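Local coordinates for protein flavin prenyltransferase UbiX (Aquifex aeolicus, PDB 2EJB) that probably joins a dimethylallyl group from dimethylallyl phosphate to reduced FMN, making the prenylated flavin cofactor needed by UbiD decarboxylases, at residues K19-L24 / F29-V34; G145-P150 / L174-I179. All coordinates share one frame; numbering follows the deposited sequence.

Interaction 1. Residues K19-L24 / F29-V34; sequences KLLQVL and FSVDLV
Leu24 overlaps two residues of the 29-34 segment at once: its CB rests on CG2 of Val31 at 3.8 Å, and its CD2 reaches CD2 of the Phe29 ring at 3.9 Å. The Leu24 and Phe29 side chains cross obliquely. A backbone bond reinforces the pair, Phe29 N donating to Leu24 O over 3.0 Å. This bond is bent, with an N-H...O angle of 139° and the donor tilted from the carbonyl plane. Leu24 O also lies in the plane of the Phe29 ring, at its edge, 3.4 Å from Phe29 CD2, so a single carbonyl meets both the amide and the rim of the ring.

About one helical turn earlier, Leu21 divides its two methyls between two residues on the same face of the strand, Val31 and Leu33. With CG anti to the backbone N (chi1 171°), its CD1 packs on Val31 CG1 at 3.8 Å, whereas Leu21 CD2 approaches Leu33 CD2 more loosely, at 4.2 Å and with the side chains nearly perpendicular. Val31 is therefore held by both branches, CG1 against Leu21 and CG2 against Leu24. Its neighbour Asp32 starts out away from the helix, where its carboxylate forms a salt bridge with Arg62 and is hydrogen-bonded to His64 and Tyr82.

The touching residues are all buried, and strand 3-8 completes the apolar layer through Ile4, Leu6 and Ile8. The helix and strand segments run roughly antiparallel, at 152°, with axes 9.4 Å apart. This is the packing of a beta-alpha-beta crossover, here strand 3-8, helix 14-26 and strand 30-35, the first such unit of a Rossmann-like flavoprotein fold; the second strand leads to Ser36, a predicted FMN-binding residue.

Interaction 2. Residues G145-P150 / L174-I179; sequences GGVVVP and LDVLRI
Val147 and Val176 meet through methyls rather than flat groups; the planar group close by is the guanidinium of Arg178, with Val176 C at its edge, in the plane of the guanidinium. From there Arg178 NH1 makes two weak hydrogen bonds, to Asp175 O and to Val176 O, each 3.2 Å long. The arginine thus folds back over the end of its own helix, where it is the positive-phi residue of a Schellman motif: Ile179 N bonds to Leu174 O and Arg178 N to Asp175 O.

Across the contact the two valines reach toward each other tip to tip, Val147 CG1 lying 3.8 Å from Val176 CG1. The second methyl of Val147 also takes part, CG2 standing 3.9 Å from Val176 CG1. Val176 has CG1 anti to the backbone N (chi1 173°), which sets its other branch, CG2, beside that N and against Val149, whose CG2 is 4.0 Å away. Here the two side chains slide past each other in opposite directions. An alanine in place of Val176 lacks both methyls and would probably open a gap against Val147 and Val149, leaving their methyls with poorer cover.

Val149 is also about 5 Å, side chain to side chain, from Lys172, predicted to bind dimethylallyl phosphate. Pro129 of the second subunit packs on all three valines, so the contact borders the dimer interface. Within the chain, strand 147-150 is an edge strand beside 121-125, with helix 132-143 covering Val148 and the end of helix 162-176 lying over Val147, Val149 and Val122.

Overall arrangement
The two contacts show how one parallel sheet can be covered by two helices that also touch each other. Interaction 1 comes first along the chain, in the opening beta-alpha-beta unit, and closes before interaction 2 begins; the latter brings the end of helix 162-176 to 147-150, an edge strand of the sheet within this chain. Their centres are 15 Å apart, yet they meet: Leu174 packs on Leu20, Val23 and Leu24, and Ile179 CD1 lies 3.5 Å from Phe29 CZ. Residues near the end of the chain thus pack against the first beta-alpha-beta unit as well as the far edge strand, all within one flavoprotein family region.

Interaction 1. Residues K19-L24 / F29-V34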
loop_
_atom_site.group_PDB
_atom_site.type_symbol
_atom_site.label_atom_id
_atom_site.label_comp_id
_atom_site.label_asym_id
_atom_site.label_seq_id
_atom_site.Cartn_x
_atom_site.Cartn_y
_atom_site.Cartn_z
ATOM N N LYS A 19 15.766 8.064 2.314
ATOM C CA LYS A 19 15.200 9.407 2.388
ATOM C C LYS A 19 14.811 9.769 3.818
ATOM O O LYS A 19 15.057 10.889 4.275
ATOM C CB LYS A 19 13.970 9.504 1.480
ATOM C CG LYS A 19 13.384 10.907 1.376
ATOM C CD LYS A 19 14.449 11.917 0.973
ATOM C CE LYS A 19 15.049 11.582 -0.386
ATOM N NZ LYS A 19 16.153 12.518 -0.758
ATOM N N LEU A 20 14.196 8.817 4.517
ATOM C CA LEU A 20 13.781 9.048 5.894
ATOM C C LEU A 20 15.011 9.320 6.756
ATOM O O LEU A 20 14.999 10.194 7.624
ATOM C CB LEU A 20 13.022 7.828 6.437
ATOM C CG LEU A 20 12.669 7.853 7.926
ATOM C CD1 LEU A 20 11.984 9.165 8.268
ATOM C CD2 LEU A 20 11.768 6.663 8.264
ATOM N N LEU A 21 16.070 8.559 6.508
ATOM C CA LEU A 21 17.315 8.712 7.248
ATOM C C LEU A 21 17.879 10.112 7.057
ATOM O O LEU A 21 18.232 10.789 8.019
ATOM C CB LEU A 21 18.342 7.681 6.770
ATOM C CG LEU A 21 19.774 7.842 7.295
ATOM C CD1 LEU A 21 19.813 7.562 8.792
ATOM C CD2 LEU A 21 20.697 6.891 6.553
ATOM N N GLN A 22 17.953 10.546 5.810
ATOM C CA GLN A 22 18.488 11.863 5.510
ATOM C C GLN A 22 17.693 12.948 6.214
ATOM O O GLN A 22 18.268 13.864 6.805
ATOM C CB GLN A 22 18.477 12.098 3.998
ATOM C CG GLN A 22 19.301 11.087 3.230
ATOM C CD GLN A 22 19.073 11.173 1.737
ATOM O OE1 GLN A 22 17.935 11.246 1.280
ATOM N NE2 GLN A 22 20.154 11.149 0.968
ATOM N N VAL A 23 16.369 12.844 6.168
ATOM C CA VAL A 23 15.535 13.855 6.801
ATOM C C VAL A 23 15.731 13.917 8.313
ATOM O O VAL A 23 15.818 15.004 8.884
ATOM C CB VAL A 23 14.047 13.629 6.481
ATOM C CG1 VAL A 23 13.211 14.749 7.083
ATOM C CG2 VAL A 23 13.853 13.588 4.975
ATOM N N LEU A 24 15.805 12.759 8.961
ATOM C CA LEU A 24 16.002 12.712 10.407
ATOM C C LEU A 24 17.290 13.434 10.807
ATOM O O LEU A 24 17.317 14.171 11.793
ATOM C CB LEU A 24 16.044 11.262 10.894
ATOM C CG LEU A 24 14.705 10.521 10.839
ATOM C CD1 LEU A 24 14.877 9.091 11.300
ATOM C CD2 LEU A 24 13.693 11.250 11.711
ATOM N N PHE A 29 18.380 14.679 14.590
ATOM C CA PHE A 29 18.050 13.535 15.431
ATOM C C PHE A 29 19.283 12.637 15.502
ATOM O O PHE A 29 20.008 12.503 14.519
ATOM C CB PHE A 29 16.901 12.727 14.817
ATOM C CG PHE A 29 15.532 13.265 15.120
ATOM C CD1 PHE A 29 14.936 13.028 16.354
ATOM C CD2 PHE A 29 14.840 14.011 14.173
ATOM C CE1 PHE A 29 13.657 13.512 16.631
ATOM C CE2 PHE A 29 13.564 14.500 14.441
ATOM C CZ PHE A 29 12.974 14.256 15.676
ATOM N N SER A 30 19.529 12.033 16.661
ATOM C CA SER A 30 20.653 11.108 16.797
ATOM C C SER A 30 20.096 9.784 16.313
ATOM O O SER A 30 19.276 9.165 16.989
ATOM C CB SER A 30 21.095 10.979 18.255
ATOM O OG SER A 30 21.919 12.068 18.631
ATOM N N VAL A 31 20.530 9.349 15.138
ATOM C CA VAL A 31 20.011 8.115 14.581
ATOM C C VAL A 31 20.858 6.868 14.759
ATOM O O VAL A 31 22.046 6.843 14.439
ATOM C CB VAL A 31 19.713 8.277 13.078
ATOM C CG1 VAL A 31 19.099 6.998 12.525
ATOM C CG2 VAL A 31 18.780 9.455 12.861
ATOM N N ASP A 32 20.217 5.831 15.287
ATOM C CA ASP A 32 20.849 4.536 15.467
ATOM C C ASP A 32 20.306 3.736 14.288
ATOM O O ASP A 32 19.102 3.491 14.184
ATOM C CB ASP A 32 20.438 3.919 16.806
ATOM C CG ASP A 32 21.283 4.433 17.962
ATOM O OD1 ASP A 32 22.505 4.188 17.952
ATOM O OD2 ASP A 32 20.733 5.081 18.875
ATOM N N LEU A 33 21.203 3.348 13.395
ATOM C CA LEU A 33 20.823 2.641 12.185
ATOM C C LEU A 33 21.198 1.173 12.104
ATOM O O LEU A 33 22.305 0.774 12.462
ATOM C CB LEU A 33 21.427 3.369 10.986
ATOM C CG LEU A 33 21.247 2.725 9.615
ATOM C CD1 LEU A 33 19.769 2.711 9.238
ATOM C CD2 LEU A 33 22.056 3.513 8.596
ATOM N N VAL A 34 20.259 0.369 11.622
ATOM C CA VAL A 34 20.499 -1.053 11.441
ATOM C C VAL A 34 20.174 -1.337 9.985
ATOM O O VAL A 34 19.063 -1.058 9.528
ATOM C CB VAL A 34 19.578 -1.936 12.314
ATOM C CG1 VAL A 34 20.017 -3.386 12.197
ATOM C CG2 VAL A 34 19.615 -1.489 13.763
#

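Interaction 2. Residues G145-P150 / L174-I179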
loop_
_atom_site.group_PDB
_atom_site.type_symbol
_atom_site.label_atom_id
_atom_site.label_comp_id
_atom_site.label_asym_id
_atom_site.label_seq_id
_atom_site.Cartn_x
_atom_site.Cartn_y
_atom_site.Cartn_z
ATOM N N GLY A 145 -0.393 -1.828 19.273
ATOM C CA GLY A 145 0.029 -0.446 19.444
ATOM C C GLY A 145 0.951 0.050 18.348
ATOM O O GLY A 145 1.209 1.248 18.243
ATOM N N GLY A 146 1.462 -0.870 17.536
ATOM C CA GLY A 146 2.347 -0.481 16.458
ATOM C C GLY A 146 1.559 0.193 15.353
ATOM O O GLY A 146 0.334 0.084 15.296
ATOM N N VAL A 147 2.260 0.903 14.477
ATOM C CA VAL A 147 1.612 1.583 13.364
ATOM C C VAL A 147 2.126 1.037 12.048
ATOM O O VAL A 147 3.334 1.001 11.803
ATOM C CB VAL A 147 1.881 3.093 13.382
ATOM C CG1 VAL A 147 1.356 3.723 12.100
ATOM C CG2 VAL A 147 1.212 3.727 14.594
ATOM N N VAL A 148 1.202 0.610 11.202
ATOM C CA VAL A 148 1.572 0.074 9.906
ATOM C C VAL A 148 1.251 1.075 8.812
ATOM O O VAL A 148 0.108 1.508 8.655
ATOM C CB VAL A 148 0.842 -1.256 9.618
ATOM C CG1 VAL A 148 1.181 -1.745 8.205
ATOM C CG2 VAL A 148 1.259 -2.303 10.641
ATOM N N VAL A 149 2.278 1.447 8.061
ATOM C CA VAL A 149 2.121 2.394 6.973
ATOM C C VAL A 149 2.464 1.698 5.666
ATOM O O VAL A 149 3.598 1.262 5.471
ATOM C CB VAL A 149 3.071 3.602 7.129
ATOM C CG1 VAL A 149 2.756 4.642 6.062
ATOM C CG2 VAL A 149 2.948 4.202 8.531
ATOM N N PRO A 150 1.487 1.563 4.761
ATOM C CA PRO A 150 1.784 0.907 3.486
ATOM C C PRO A 150 2.488 1.930 2.606
ATOM O O PRO A 150 2.216 3.120 2.714
ATOM C CB PRO A 150 0.401 0.560 2.953
ATOM C CG PRO A 150 -0.394 1.747 3.390
ATOM C CD PRO A 150 0.063 1.937 4.833
ATOM N N LEU A 174 6.865 10.458 9.277
ATOM C CA LEU A 174 7.235 11.422 10.299
ATOM C C LEU A 174 6.003 11.889 11.066
ATOM O O LEU A 174 6.064 12.077 12.277
ATOM C CB LEU A 174 7.977 12.608 9.670
ATOM C CG LEU A 174 9.416 12.256 9.255
ATOM C CD1 LEU A 174 9.989 13.356 8.382
ATOM C CD2 LEU A 174 10.281 12.023 10.488
ATOM N N ASP A 175 4.881 12.063 10.371
ATOM C CA ASP A 175 3.654 12.490 11.034
ATOM C C ASP A 175 3.212 11.466 12.071
ATOM O O ASP A 175 2.605 11.821 13.080
ATOM C CB ASP A 175 2.519 12.694 10.025
ATOM C CG ASP A 175 2.740 13.895 9.131
ATOM O OD1 ASP A 175 3.522 14.792 9.519
ATOM O OD2 ASP A 175 2.115 13.950 8.050
ATOM N N VAL A 176 3.506 10.192 11.816
ATOM C CA VAL A 176 3.129 9.146 12.753
ATOM C C VAL A 176 3.714 9.438 14.134
ATOM O O VAL A 176 3.061 9.218 15.154
ATOM C CB VAL A 176 3.615 7.758 12.287
ATOM C CG1 VAL A 176 3.345 6.719 13.371
ATOM C CG2 VAL A 176 2.906 7.366 11.000
ATOM N N LEU A 177 4.941 9.943 14.175
ATOM C CA LEU A 177 5.560 10.237 15.457
ATOM C C LEU A 177 5.534 11.721 15.816
ATOM O O LEU A 177 6.244 12.164 16.718
ATOM C CB LEU A 177 6.989 9.687 15.471
ATOM C CG LEU A 177 7.155 8.259 16.019
ATOM C CD1 LEU A 177 5.981 7.364 15.652
ATOM C CD2 LEU A 177 8.456 7.694 15.484
ATOM N N ARG A 178 4.696 12.481 15.115
ATOM C CA ARG A 178 4.548 13.914 15.361
ATOM C C ARG A 178 5.820 14.732 15.185
ATOM O O ARG A 178 5.995 15.756 15.840
ATOM C CB ARG A 178 3.997 14.153 16.771
ATOM C CG ARG A 178 2.486 14.056 16.892
ATOM C CD ARG A 178 1.954 12.754 16.333
ATOM N NE ARG A 178 0.511 12.626 16.513
ATOM C CZ ARG A 178 -0.231 11.698 15.915
ATOM N NH1 ARG A 178 0.339 10.821 15.096
ATOM N NH2 ARG A 178 -1.539 11.643 16.136
ATOM N N ILE A 179 6.712 14.286 14.311
ATOM C CA ILE A 179 7.942 15.032 14.079
ATOM C C ILE A 179 7.667 16.086 13.009
ATOM O O ILE A 179 7.291 15.754 11.886
ATOM C CB ILE A 179 9.078 14.101 13.610
ATOM C CG1 ILE A 179 9.412 13.094 14.715
ATOM C CG2 ILE A 179 10.307 14.921 13.248
ATOM C CD1 ILE A 179 10.537 12.141 14.361
#